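Local atomic coordinates of endo-1,3-beta-glucanase, family GH16 (Zobellia galactanivorans, PDB entry 4BOW), a protein that probably hydrolyses internal beta-1,3-glucosidic bonds of glucans through the family 16 glycoside hydrolase domain that makes up this chain. Residues A[31-36]-A[86-91]; A[115-120]-A[223-228]; A[141-146]-A[196-201]; A[158-163]-A[171-176]. The protein carries 1 engineered substitution. All coordinates share one frame; numbering follows the deposited sequence. Where two conformers were deposited one is given.

Overall arrangement
The four contacts step across the concanavalin-like beta-sandwich of family 16. Contacts 1, 2 and 4 are strand pairings; contact 3 joins strand 142-144 to strand 197-202 of the opposing sheet by side-chain packing. Contacts 1 and 2 have centres about 9 Å apart and share the border between strands 82-93 and 222-230. Contact 2 meets contact 3, about 12 Å away between centres, where strands 110-118 and 142-144 pair. Contact 4 lies about 8 Å beyond contact 3, centre to centre, and about 22 Å from contact 1. Bound glucose units lie over this row: Arg-86 reaches one BGC, while Trp-115, Asp-144 and His-161 all approach the GLC. The annotated calcium site is separate from all four contacts.

Contact 1: residues A[31-36]-A[86-91]; sequences HYQVIP and RLNSKF
His-31 and Asn-88 form an antiparallel hydrogen-bonded pair. His-31 N gives its proton to Asn-88 O at 2.8 Å, almost straight at 173°, and Asn-88 N returns a bond to His-31 O. Further along, Gln-33 N binds Arg-86 O at 2.9 Å. The side chains of the same two residues are also joined. Arg-86 NE donates to Gln-33 OE1 at 2.8 Å. The oxygen lies in the guanidinium plane, but the donor stands above the amide plane, 51° out of it. The arginine chain is extended from CG to NE, which carries the guanidinium out to this amide. Glu-123 makes a salt bridge with Arg-86 NH2 and also accepts a bond from Gln-33 NE2. The same NH2 reaches O6 of a bound BGC. Gln-33 therefore probably helps to position an arginine that touches sugar. Water 2 lies between Gln-33 O and Arg-86 N and accepts from the latter at 2.9 Å.

Outside these bonds lies one apolar contact. Leu-87 CD2 sits over one face of the Tyr-32 ring, offset toward its rim and 3.4 Å from CE1 of Tyr-32. The two side chains run alongside each other. Tyr-32 OH binds Ser-57. Next to the imidazole, in the conformer given, Lys-90 CE packs on His-31 CB and Lys-90 NZ binds Pro-27 O. Water 1 lies 2.7 Å from His-31 ND1. His-31 NE2 binds Gly-125 O.

Strand 30-32 thus pairs with strand 82-93, whose Leu-87 and Ser-89 bond through their backbones to strand 222-230. Leu-87 also touches Leu-64 of strand 63-75.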
# COMPACT_ATOMS: atom_id res chain seq x y z
N HIS A 31 8.60 -0.59 -8.74
CA HIS A 31 8.76 -2.02 -9.01
C HIS A 31 7.43 -2.72 -8.95
O HIS A 31 6.68 -2.47 -8.02
CB HIS A 31 9.70 -2.59 -7.95
CG HIS A 31 9.77 -4.08 -7.89
ND1 HIS A 31 10.46 -4.84 -8.81
CD2 HIS A 31 9.22 -4.97 -7.00
CE1 HIS A 31 10.39 -6.13 -8.49
NE2 HIS A 31 9.63 -6.24 -7.40
N TYR A 32 7.11 -3.55 -9.91
CA TYR A 32 5.88 -4.38 -9.82
C TYR A 32 6.09 -5.68 -9.11
O TYR A 32 7.11 -6.36 -9.33
CB TYR A 32 5.46 -4.70 -11.26
CG TYR A 32 4.83 -3.55 -12.00
CD1 TYR A 32 3.46 -3.26 -11.83
CD2 TYR A 32 5.55 -2.78 -12.87
CE1 TYR A 32 2.84 -2.34 -12.51
CE2 TYR A 32 4.89 -1.79 -13.66
CZ TYR A 32 3.52 -1.63 -13.44
OH TYR A 32 2.88 -0.64 -14.19
N GLN A 33 5.11 -6.05 -8.31
CA GLN A 33 5.05 -7.45 -7.81
C GLN A 33 4.05 -8.19 -8.66
O GLN A 33 2.90 -7.77 -8.84
CB GLN A 33 4.58 -7.46 -6.37
CG GLN A 33 5.71 -6.92 -5.45
CD GLN A 33 5.38 -7.12 -4.00
OE1 GLN A 33 4.78 -6.28 -3.33
NE2 GLN A 33 5.76 -8.31 -3.46
N VAL A 34 4.47 -9.34 -9.14
CA VAL A 34 3.61 -10.26 -9.92
C VAL A 34 3.65 -11.69 -9.42
O VAL A 34 2.69 -12.42 -9.65
CB VAL A 34 3.96 -10.27 -11.46
CG1 VAL A 34 3.94 -8.80 -11.97
CG2 VAL A 34 5.29 -10.95 -11.77
N ILE A 35 4.70 -12.12 -8.70
CA ILE A 35 4.79 -13.57 -8.25
C ILE A 35 3.99 -13.64 -6.95
O ILE A 35 4.31 -12.92 -5.99
CB ILE A 35 6.26 -13.91 -7.97
CG1 ILE A 35 7.12 -13.80 -9.25
CG2 ILE A 35 6.27 -15.33 -7.42
CD1 ILE A 35 8.61 -13.80 -8.91
N PRO A 36 3.00 -14.52 -6.86
CA PRO A 36 2.29 -14.66 -5.61
C PRO A 36 3.18 -15.27 -4.52
O PRO A 36 3.98 -16.17 -4.83
CB PRO A 36 1.15 -15.67 -5.90
CG PRO A 36 1.07 -15.68 -7.41
CD PRO A 36 2.45 -15.30 -7.98
N ARG A 86 0.22 -4.11 -7.83
CA ARG A 86 0.85 -3.92 -6.52
C ARG A 86 2.23 -3.39 -6.87
O ARG A 86 3.13 -4.11 -7.33
CB ARG A 86 0.87 -5.27 -5.76
CG ARG A 86 1.64 -5.11 -4.38
CD ARG A 86 1.28 -6.38 -3.58
NE ARG A 86 2.13 -6.53 -2.41
CZ ARG A 86 1.74 -7.03 -1.24
NH1 ARG A 86 0.44 -7.26 -0.98
NH2 ARG A 86 2.65 -7.28 -0.32
N LEU A 87 2.37 -2.11 -6.59
CA LEU A 87 3.65 -1.39 -6.79
C LEU A 87 4.43 -1.30 -5.54
O LEU A 87 3.84 -1.16 -4.43
CB LEU A 87 3.44 0.01 -7.33
CG LEU A 87 2.67 0.12 -8.63
CD1 LEU A 87 2.46 1.59 -9.01
CD2 LEU A 87 3.36 -0.62 -9.66
N ASN A 88 5.75 -1.28 -5.66
CA ASN A 88 6.64 -1.00 -4.50
C ASN A 88 7.57 0.11 -4.95
O ASN A 88 8.09 0.12 -6.08
CB ASN A 88 7.54 -2.21 -4.14
CG ASN A 88 6.82 -3.49 -3.79
OD1 ASN A 88 5.55 -3.50 -3.55
ND2 ASN A 88 7.57 -4.48 -3.65
N SER A 89 7.84 1.06 -4.05
CA SER A 89 8.86 2.07 -4.41
C SER A 89 10.23 1.42 -4.45
O SER A 89 10.58 0.57 -3.62
CB SER A 89 8.85 3.23 -3.42
OG SER A 89 9.19 2.84 -2.07
N LYS A 90 11.03 1.82 -5.44
CA LYS A 90 12.46 1.45 -5.51
C LYS A 90 13.28 2.55 -4.83
O LYS A 90 14.45 2.83 -5.19
CB LYS A 90 12.97 1.46 -6.94
CG LYS A 90 12.27 0.45 -7.81
CD LYS A 90 13.01 0.37 -9.16
CE LYS A 90 12.45 -0.88 -9.89
NZ LYS A 90 13.01 -0.93 -11.32
N PHE A 91 12.68 3.22 -3.90
CA PHE A 91 13.26 4.09 -2.88
C PHE A 91 12.96 3.50 -1.50
O PHE A 91 11.79 3.13 -1.22
CB PHE A 91 12.59 5.43 -3.05
CG PHE A 91 13.08 6.47 -2.08
CD1 PHE A 91 14.33 7.05 -2.22
CD2 PHE A 91 12.26 6.85 -1.04
CE1 PHE A 91 14.71 8.04 -1.31
CE2 PHE A 91 12.64 7.79 -0.12
CZ PHE A 91 13.84 8.37 -0.27
O HOH W 1 11.79 -3.70 -10.88
O HOH W 2 1.64 -5.56 -9.96

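Contact 2: residues A[115-120]-A[223-228]; sequences WTLGAN and YLLLNI. With GLC (alpha-D-glucopyranose), chain C; BGC (beta-D-glucopyranose), chain B.
Trp-115 has CG between its backbone N and carbonyl carbon (chi1 56°), which folds the indole across Leu-225. Asn-227 has a similar first torsion (chi1 64°) and brings OD1 to the edge of that ring. Trp-115 NE1 donates to Asn-227 OD1 at 2.8 Å, with the acceptor close to the ring plane. The amide is turned 72° from the indole. Leu-225 CB makes a CH-pi contact with the five-membered ring, 3.5 Å from Trp-115 NE1. On the opposite face lies the sugar, with GLC C6 3.4 Å from Trp-115 CE2. An alanine in place of this tryptophan would probably leave the glucose without its platform and Asn-227 OD1 without its indole donor.

The backbones form an antiparallel ladder. Leu-225 N binds Trp-115 O at 2.7 Å, and Tyr-223 N binds Leu-117 O at 2.9 Å. Leu-117 CB lies over the face of the Tyr-223 ring, 3.8 Å from CZ of Tyr-223. The phenol OH is held by Ser-121.

The chemistry is that of a sugar-binding cleft. One indole face is spent on the apolar packing of the sheet and the other on glucose. The hydrogen bond from NE1 to Asn-227 probably resists rotation of the ring between them.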
# COMPACT_ATOMS: atom_id res chain seq x y z
N TRP A 115 0.85 1.79 2.01
CA TRP A 115 1.44 1.24 3.22
C TRP A 115 2.93 1.06 3.03
O TRP A 115 3.48 1.34 1.96
CB TRP A 115 0.69 -0.05 3.60
CG TRP A 115 0.61 -1.15 2.58
CD1 TRP A 115 0.04 -1.10 1.32
CD2 TRP A 115 1.06 -2.49 2.77
NE1 TRP A 115 0.09 -2.38 0.72
CE2 TRP A 115 0.72 -3.21 1.57
CE3 TRP A 115 1.73 -3.16 3.84
CZ2 TRP A 115 0.95 -4.61 1.44
CZ3 TRP A 115 1.96 -4.55 3.68
CH2 TRP A 115 1.59 -5.26 2.51
N THR A 116 3.58 0.59 4.07
CA THR A 116 5.00 0.33 4.00
C THR A 116 5.35 -1.04 4.54
O THR A 116 4.60 -1.65 5.34
CB THR A 116 5.83 1.33 4.86
OG1 THR A 116 5.77 0.95 6.29
CG2 THR A 116 5.39 2.79 4.67
N LEU A 117 6.49 -1.58 4.12
CA LEU A 117 7.08 -2.79 4.70
C LEU A 117 8.52 -2.44 5.01
O LEU A 117 9.21 -1.74 4.23
CB LEU A 117 7.11 -4.00 3.75
CG LEU A 117 5.78 -4.72 3.66
CD1 LEU A 117 5.82 -5.67 2.44
CD2 LEU A 117 5.53 -5.45 5.03
N GLY A 118 9.04 -2.98 6.14
CA GLY A 118 10.53 -2.88 6.31
C GLY A 118 11.23 -3.51 5.09
O GLY A 118 10.83 -4.55 4.54
N ALA A 119 12.31 -2.85 4.69
CA ALA A 119 13.02 -3.33 3.51
C ALA A 119 13.78 -4.63 3.74
O ALA A 119 14.29 -5.17 2.76
CB ALA A 119 13.99 -2.22 3.01
N ASN A 120 13.88 -5.08 5.00
CA ASN A 120 14.38 -6.42 5.27
C ASN A 120 13.26 -7.47 5.20
O ASN A 120 13.50 -8.63 5.60
CB ASN A 120 15.04 -6.40 6.67
CG ASN A 120 14.11 -6.04 7.79
OD1 ASN A 120 12.94 -5.72 7.61
ND2 ASN A 120 14.66 -6.13 9.03
N TYR A 223 10.01 0.51 2.53
CA TYR A 223 9.59 0.97 1.19
C TYR A 223 8.08 1.10 1.14
O TYR A 223 7.36 0.53 1.99
CB TYR A 223 10.13 0.08 0.08
CG TYR A 223 9.72 -1.38 0.21
CD1 TYR A 223 8.54 -1.91 -0.35
CD2 TYR A 223 10.57 -2.34 0.91
CE1 TYR A 223 8.17 -3.28 -0.23
CE2 TYR A 223 10.23 -3.71 1.02
CZ TYR A 223 9.06 -4.12 0.44
OH TYR A 223 8.77 -5.43 0.53
N LEU A 224 7.58 1.84 0.17
CA LEU A 224 6.13 2.11 0.07
C LEU A 224 5.48 1.06 -0.86
O LEU A 224 6.12 0.67 -1.85
CB LEU A 224 5.98 3.52 -0.55
CG LEU A 224 4.57 4.11 -0.59
CD1 LEU A 224 4.11 4.47 0.82
CD2 LEU A 224 4.53 5.36 -1.47
N LEU A 225 4.27 0.73 -0.58
CA LEU A 225 3.42 -0.12 -1.44
C LEU A 225 2.10 0.59 -1.76
O LEU A 225 1.56 1.30 -0.91
CB LEU A 225 3.10 -1.47 -0.73
CG LEU A 225 4.32 -2.32 -0.42
CD1 LEU A 225 4.87 -2.03 1.01
CD2 LEU A 225 3.95 -3.86 -0.57
N LEU A 226 1.66 0.39 -3.01
CA LEU A 226 0.39 0.91 -3.47
C LEU A 226 -0.34 -0.26 -4.16
O LEU A 226 0.25 -0.86 -5.06
CB LEU A 226 0.64 2.03 -4.52
CG LEU A 226 1.44 3.21 -4.00
CD1 LEU A 226 1.89 4.11 -5.23
CD2 LEU A 226 0.65 3.99 -2.98
N ASN A 227 -1.60 -0.51 -3.82
CA ASN A 227 -2.27 -1.68 -4.45
C ASN A 227 -3.77 -1.54 -4.29
O ASN A 227 -4.26 -0.77 -3.44
CB ASN A 227 -1.80 -3.06 -3.86
CG ASN A 227 -2.20 -3.14 -2.41
OD1 ASN A 227 -1.58 -2.51 -1.54
ND2 ASN A 227 -3.26 -3.89 -2.15
N ILE A 228 -4.49 -2.37 -5.08
CA ILE A 228 -5.90 -2.70 -4.77
C ILE A 228 -6.01 -4.21 -4.69
O ILE A 228 -5.82 -4.91 -5.72
CB ILE A 228 -6.95 -2.19 -5.84
CG1 ILE A 228 -6.79 -0.72 -6.23
CG2 ILE A 228 -8.32 -2.49 -5.29
CD1 ILE A 228 -7.69 -0.44 -7.44
C1 GLC C . -1.92 -4.50 6.27
C2 GLC C . -1.86 -6.02 6.27
C3 GLC C . -1.29 -6.63 4.98
C4 GLC C . -2.14 -6.03 3.87
C5 GLC C . -1.81 -4.58 3.86
C6 GLC C . -2.46 -3.75 2.72
O1 GLC C . -0.59 -4.01 6.32
O2 GLC C . -1.09 -6.39 7.40
O3 GLC C . -1.40 -8.09 4.97
O4 GLC C . -1.67 -6.59 2.66
O5 GLC C . -2.35 -3.98 5.06
O6 GLC C . -3.94 -3.87 2.80
C2 BGC B . -0.53 -10.22 5.49
C3 BGC B . 0.74 -10.94 5.80
C4 BGC B . 1.86 -10.59 4.78
C5 BGC B . 2.09 -9.06 4.84
C6 BGC B . 3.09 -8.56 3.80
C1 BGC B . -0.19 -8.75 5.41
O2 BGC B . -1.49 -10.42 6.49
O3 BGC B . 0.47 -12.36 5.57
O4 BGC B . 3.13 -11.16 5.17
O5 BGC B . 0.82 -8.48 4.44
O6 BGC B . 2.66 -8.92 2.44

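Contact 3: residues A[141-146]-A[196-201]; sequences GSIDIL and SAMKVF. Engineered in segment 141-146: Ser-142 (natural residue Glu). With GLC (alpha-D-glucopyranose), chain C.
Ile-143 CD1 meets Met-198 CG at 3.9 Å in the conformer given, and the two side chains cross at about a right angle. The contact belongs to the interior of the family 16 beta-sandwich. Strand 142-144 pairs with 110-118 and 155-163, while strand 197-202 pairs with 187-193 and 205-211. The strand axes pass 9.0 Å apart at 27°, and no direct hydrogen bond joins the segments. The Met-198 chain bends at chi2 and chi3. Phe-160 and Tyr-218 pack around it.

The fit tightens toward Val-200. There Ile-145 and Leu-146 both face Ile-114, a classic beta bulge, at the point where the chain turns a corner. CG1 of Val-200 lies anti to the backbone N (chi1 174°) and presses toward this corner. The other branch fits less closely, with Val-200 CG2 4.3 Å from Ile-143 CG2. At the margin the link is by solvent. Water 3 donates to both Ile-145 O and Phe-201 O.

Asp-144 points the other way, into the sugar cleft. GLC O1 lies 2.8 Å from Asp-144 OD1 and 2.9 Å from Asp-144 OD2. Glu-147 also binds this glucose. Ser-142 is engineered from Glu. With that natural residue, the sequence fits the E-x-D-x-x-E signature of family 16 active sites. In the conformer given, Ser-142 OG bonds to Thr-116 O and stays 3.7 Å from GLC O1.

The closest approach of the two segments is Val-200 CG1 to Ile-145 O, at 3.2 Å.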
# COMPACT_ATOMS: atom_id res chain seq x y z
N GLY A 141 8.21 -5.16 10.21
CA GLY A 141 7.35 -4.06 10.45
C GLY A 141 6.58 -3.63 9.23
O GLY A 141 6.97 -3.81 8.06
N SER A 142 5.44 -2.99 9.49
CA SER A 142 4.67 -2.30 8.51
C SER A 142 3.84 -1.19 9.06
O SER A 142 3.35 -1.27 10.17
CB SER A 142 3.83 -3.41 8.04
OG SER A 142 2.91 -2.97 7.04
N ILE A 143 3.65 -0.15 8.25
CA ILE A 143 2.83 1.00 8.60
C ILE A 143 1.74 1.07 7.56
O ILE A 143 2.05 1.17 6.35
CB ILE A 143 3.61 2.29 8.56
CG1 ILE A 143 4.82 2.18 9.55
CG2 ILE A 143 2.69 3.50 8.88
CD1 ILE A 143 5.87 3.34 9.42
N ASP A 144 0.46 1.07 7.92
CA ASP A 144 -0.61 1.36 6.94
C ASP A 144 -0.97 2.81 6.97
O ASP A 144 -1.67 3.21 7.99
CB ASP A 144 -1.86 0.46 7.26
CG ASP A 144 -1.55 -0.99 7.04
OD1 ASP A 144 -1.36 -1.36 5.88
OD2 ASP A 144 -1.74 -1.86 7.87
N ILE A 145 -0.64 3.57 5.93
CA ILE A 145 -1.01 5.01 5.84
C ILE A 145 -2.51 5.11 5.46
O ILE A 145 -3.20 5.95 6.01
CB ILE A 145 -0.10 5.65 4.78
CG1 ILE A 145 1.35 5.51 5.20
CG2 ILE A 145 -0.50 7.11 4.68
CD1 ILE A 145 2.36 6.05 4.21
N LEU A 146 -2.99 4.21 4.61
CA LEU A 146 -4.38 4.22 4.23
C LEU A 146 -4.78 2.81 3.94
O LEU A 146 -4.10 2.09 3.13
CB LEU A 146 -4.55 5.09 2.97
CG LEU A 146 -5.95 5.18 2.32
CD1 LEU A 146 -6.26 4.10 1.40
CD2 LEU A 146 -7.10 5.41 3.35
N SER A 196 10.88 9.30 17.34
CA SER A 196 9.94 9.49 18.46
C SER A 196 8.56 8.85 18.24
O SER A 196 8.00 8.23 19.17
CB SER A 196 9.75 11.01 18.70
OG SER A 196 10.94 11.55 19.22
N ALA A 197 8.02 8.95 17.00
CA ALA A 197 6.62 8.47 16.81
C ALA A 197 6.35 8.35 15.33
O ALA A 197 7.10 8.84 14.47
CB ALA A 197 5.65 9.57 17.33
N MET A 198 5.25 7.61 15.07
CA MET A 198 4.69 7.47 13.70
C MET A 198 3.26 8.05 13.80
O MET A 198 2.44 7.55 14.61
CB MET A 198 4.54 5.97 13.30
CG MET A 198 5.84 5.24 12.83
SD MET A 198 7.05 4.93 14.13
CE MET A 198 6.13 3.76 15.18
N LYS A 199 2.94 9.07 13.00
CA LYS A 199 1.62 9.68 13.01
C LYS A 199 1.01 9.52 11.62
O LYS A 199 1.69 9.90 10.62
CB LYS A 199 1.78 11.18 13.30
CG LYS A 199 2.41 11.53 14.66
CD LYS A 199 2.69 13.04 14.75
CE LYS A 199 3.41 13.30 16.04
NZ LYS A 199 3.69 14.75 16.07
N VAL A 200 -0.22 9.04 11.54
CA VAL A 200 -0.91 8.90 10.23
C VAL A 200 -2.10 9.87 10.23
O VAL A 200 -2.87 9.88 11.20
CB VAL A 200 -1.35 7.45 10.01
CG1 VAL A 200 -2.17 7.32 8.76
CG2 VAL A 200 -0.10 6.52 9.96
N PHE A 201 -2.20 10.63 9.14
CA PHE A 201 -3.25 11.61 8.98
C PHE A 201 -4.07 11.41 7.75
O PHE A 201 -3.59 10.91 6.71
CB PHE A 201 -2.59 13.00 8.81
CG PHE A 201 -1.83 13.49 10.01
CD1 PHE A 201 -0.44 13.17 10.12
CD2 PHE A 201 -2.40 14.33 10.98
CE1 PHE A 201 0.34 13.71 11.14
CE2 PHE A 201 -1.59 14.78 12.07
CZ PHE A 201 -0.26 14.42 12.15
C1 GLC C . -1.92 -4.50 6.27
C2 GLC C . -1.86 -6.02 6.27
C3 GLC C . -1.29 -6.63 4.98
C4 GLC C . -2.14 -6.03 3.87
C5 GLC C . -1.81 -4.58 3.86
C6 GLC C . -2.46 -3.75 2.72
O1 GLC C . -0.59 -4.01 6.32
O2 GLC C . -1.09 -6.39 7.40
O3 GLC C . -1.40 -8.09 4.97
O4 GLC C . -1.67 -6.59 2.66
O5 GLC C . -2.35 -3.98 5.06
O6 GLC C . -3.94 -3.87 2.80
O HOH W 3 -4.63 8.27 6.07

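Contact 4: residues A[158-163]-A[171-176]. With GLC (alpha-D-glucopyranose), chain C.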
# COMPACT_ATOMS: atom_id res chain seq x y z
N ALA A 158 -5.95 3.38 9.55
CA ALA A 158 -4.45 3.53 9.67
C ALA A 158 -4.14 2.41 10.63
O ALA A 158 -4.77 2.26 11.65
CB ALA A 158 -4.09 4.88 10.35
N HIS A 159 -3.06 1.71 10.42
CA HIS A 159 -2.78 0.59 11.24
C HIS A 159 -1.32 0.25 11.26
O HIS A 159 -0.56 0.69 10.36
CB HIS A 159 -3.56 -0.55 10.66
CG HIS A 159 -4.13 -1.44 11.70
ND1 HIS A 159 -5.35 -1.20 12.32
CD2 HIS A 159 -3.66 -2.59 12.22
CE1 HIS A 159 -5.60 -2.20 13.19
NE2 HIS A 159 -4.62 -3.03 13.15
N PHE A 160 -0.87 -0.44 12.25
CA PHE A 160 0.54 -0.85 12.37
C PHE A 160 0.61 -2.31 12.67
O PHE A 160 -0.23 -2.83 13.47
CB PHE A 160 1.19 -0.13 13.58
CG PHE A 160 1.28 1.38 13.37
CD1 PHE A 160 0.19 2.20 13.66
CD2 PHE A 160 2.44 1.93 12.81
CE1 PHE A 160 0.25 3.59 13.41
CE2 PHE A 160 2.54 3.29 12.56
CZ PHE A 160 1.43 4.18 12.86
N HIS A 161 1.53 -3.04 12.04
CA HIS A 161 1.70 -4.41 12.28
C HIS A 161 3.17 -4.68 12.53
O HIS A 161 3.99 -4.32 11.66
CB HIS A 161 1.26 -5.29 11.07
CG HIS A 161 -0.20 -5.10 10.68
ND1 HIS A 161 -0.62 -4.01 9.94
CD2 HIS A 161 -1.29 -5.85 10.97
CE1 HIS A 161 -1.99 -4.14 9.79
NE2 HIS A 161 -2.36 -5.23 10.42
N TRP A 162 3.56 -5.31 13.67
CA TRP A 162 4.94 -5.59 13.89
C TRP A 162 5.13 -6.58 15.00
O TRP A 162 4.18 -6.91 15.67
CB TRP A 162 5.69 -4.30 14.32
CG TRP A 162 5.45 -3.78 15.72
CD1 TRP A 162 6.37 -3.88 16.76
CD2 TRP A 162 4.29 -3.10 16.25
NE1 TRP A 162 5.83 -3.30 17.89
CE2 TRP A 162 4.56 -2.84 17.64
CE3 TRP A 162 3.04 -2.78 15.74
CZ2 TRP A 162 3.62 -2.22 18.48
CZ3 TRP A 162 2.07 -2.15 16.59
CH2 TRP A 162 2.38 -1.90 17.96
N SER A 163 6.33 -7.13 15.07
CA SER A 163 6.73 -7.80 16.33
C SER A 163 7.92 -7.09 16.89
O SER A 163 8.69 -6.48 16.11
CB SER A 163 6.91 -9.29 16.12
OG SER A 163 7.91 -9.56 15.12
N GLN A 171 2.03 -7.77 17.19
CA GLN A 171 1.17 -6.69 17.55
C GLN A 171 0.53 -5.97 16.41
O GLN A 171 1.10 -5.85 15.32
CB GLN A 171 1.96 -5.72 18.35
CG GLN A 171 2.48 -6.39 19.60
CD GLN A 171 3.04 -5.37 20.52
OE1 GLN A 171 4.24 -5.30 20.74
NE2 GLN A 171 2.16 -4.56 21.07
N ASN A 172 -0.71 -5.55 16.61
CA ASN A 172 -1.39 -4.92 15.58
C ASN A 172 -2.44 -4.04 16.10
O ASN A 172 -3.26 -4.50 16.97
CB ASN A 172 -1.77 -5.97 14.60
CG ASN A 172 -3.12 -6.02 14.30
OD1 ASN A 172 -3.56 -5.18 13.44
ND2 ASN A 172 -3.81 -7.03 14.79
N LEU A 173 -2.31 -2.76 15.78
CA LEU A 173 -3.27 -1.81 16.34
C LEU A 173 -3.37 -0.62 15.46
O LEU A 173 -2.55 -0.43 14.57
CB LEU A 173 -2.98 -1.39 17.75
CG LEU A 173 -1.50 -1.06 18.02
CD1 LEU A 173 -1.03 0.18 17.32
CD2 LEU A 173 -1.31 -0.84 19.56
N GLY A 174 -4.39 0.16 15.68
CA GLY A 174 -4.54 1.38 14.86
C GLY A 174 -5.85 2.05 15.09
O GLY A 174 -6.50 1.81 16.15
N GLY A 175 -6.31 2.85 14.13
CA GLY A 175 -7.56 3.55 14.29
C GLY A 175 -8.23 3.74 12.96
O GLY A 175 -7.75 3.27 11.89
N THR A 176 -9.36 4.41 13.00
CA THR A 176 -10.12 4.75 11.80
C THR A 176 -10.62 6.16 11.87
O THR A 176 -10.64 6.77 12.99
CB THR A 176 -11.39 3.84 11.60
OG1 THR A 176 -12.31 4.03 12.67
CG2 THR A 176 -11.04 2.40 11.45
C1 GLC C . -1.92 -4.50 6.27
C2 GLC C . -1.86 -6.02 6.27
C3 GLC C . -1.29 -6.63 4.98
C4 GLC C . -2.14 -6.03 3.87
C5 GLC C . -1.81 -4.58 3.86
C6 GLC C . -2.46 -3.75 2.72
O1 GLC C . -0.59 -4.01 6.32
O2 GLC C . -1.09 -6.39 7.40
O3 GLC C . -1.40 -8.09 4.97
O4 GLC C . -1.67 -6.59 2.66
O5 GLC C . -2.35 -3.98 5.06
O6 GLC C . -3.94 -3.87 2.80
O HOH W 4 -7.55 0.55 12.14
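Trp-162 lays one face of its indole over the aliphatic start of Gln-171. Gln-171 CB stands 3.7 Å from the centroid of the six-membered ring of Trp-162, only 5° off the ring normal. In the conformer given, the glutamine runs on over the indole, its amide turned 37° from the ring plane. Leu-173 CD1 closes on the rim, 3.9 Å from Trp-162 CZ3. The first torsion of Trp-162 sets CG between N and the carbonyl carbon (chi1 73°), which swings the indole across Gln-171, with its rim at Leu-173. Asp-164 takes the proton of its NE1, and Tyr-218 meets the indole edge-to-face. Replacing this tryptophan with a serine would probably open a gap beside Leu-173 and leave Gln-171 CB and Tyr-218 without their ring partner.

The two strands form an antiparallel beta hairpin, 155-163 with 170-178, next to strand 142-144. Backbone bonds join them in pairs. Gln-171 N to Trp-162 O is 2.8 Å, and Phe-160 N to Leu-173 O is 2.9 Å. Phe-160 turns to the same face as Trp-162 and packs on Val-200 of the opposing sheet. Gly-174 lies so close to its partner that a CB here would clash with Ala-158 O.

The other face carries the histidines. Leu-173 O sits over the centre of the His-159 ring, 3.4 Å from CG of that residue. The approach of His-159 NE2 to Asn-172 OD1 is too short in the model to be trusted. Water 4 lies 2.8 Å from His-159 ND1 and donates to Gly-175 O. His-161 turns a ring face to the sugar, with GLC O2 over its centre and 3.4 Å from CE1 of His-161.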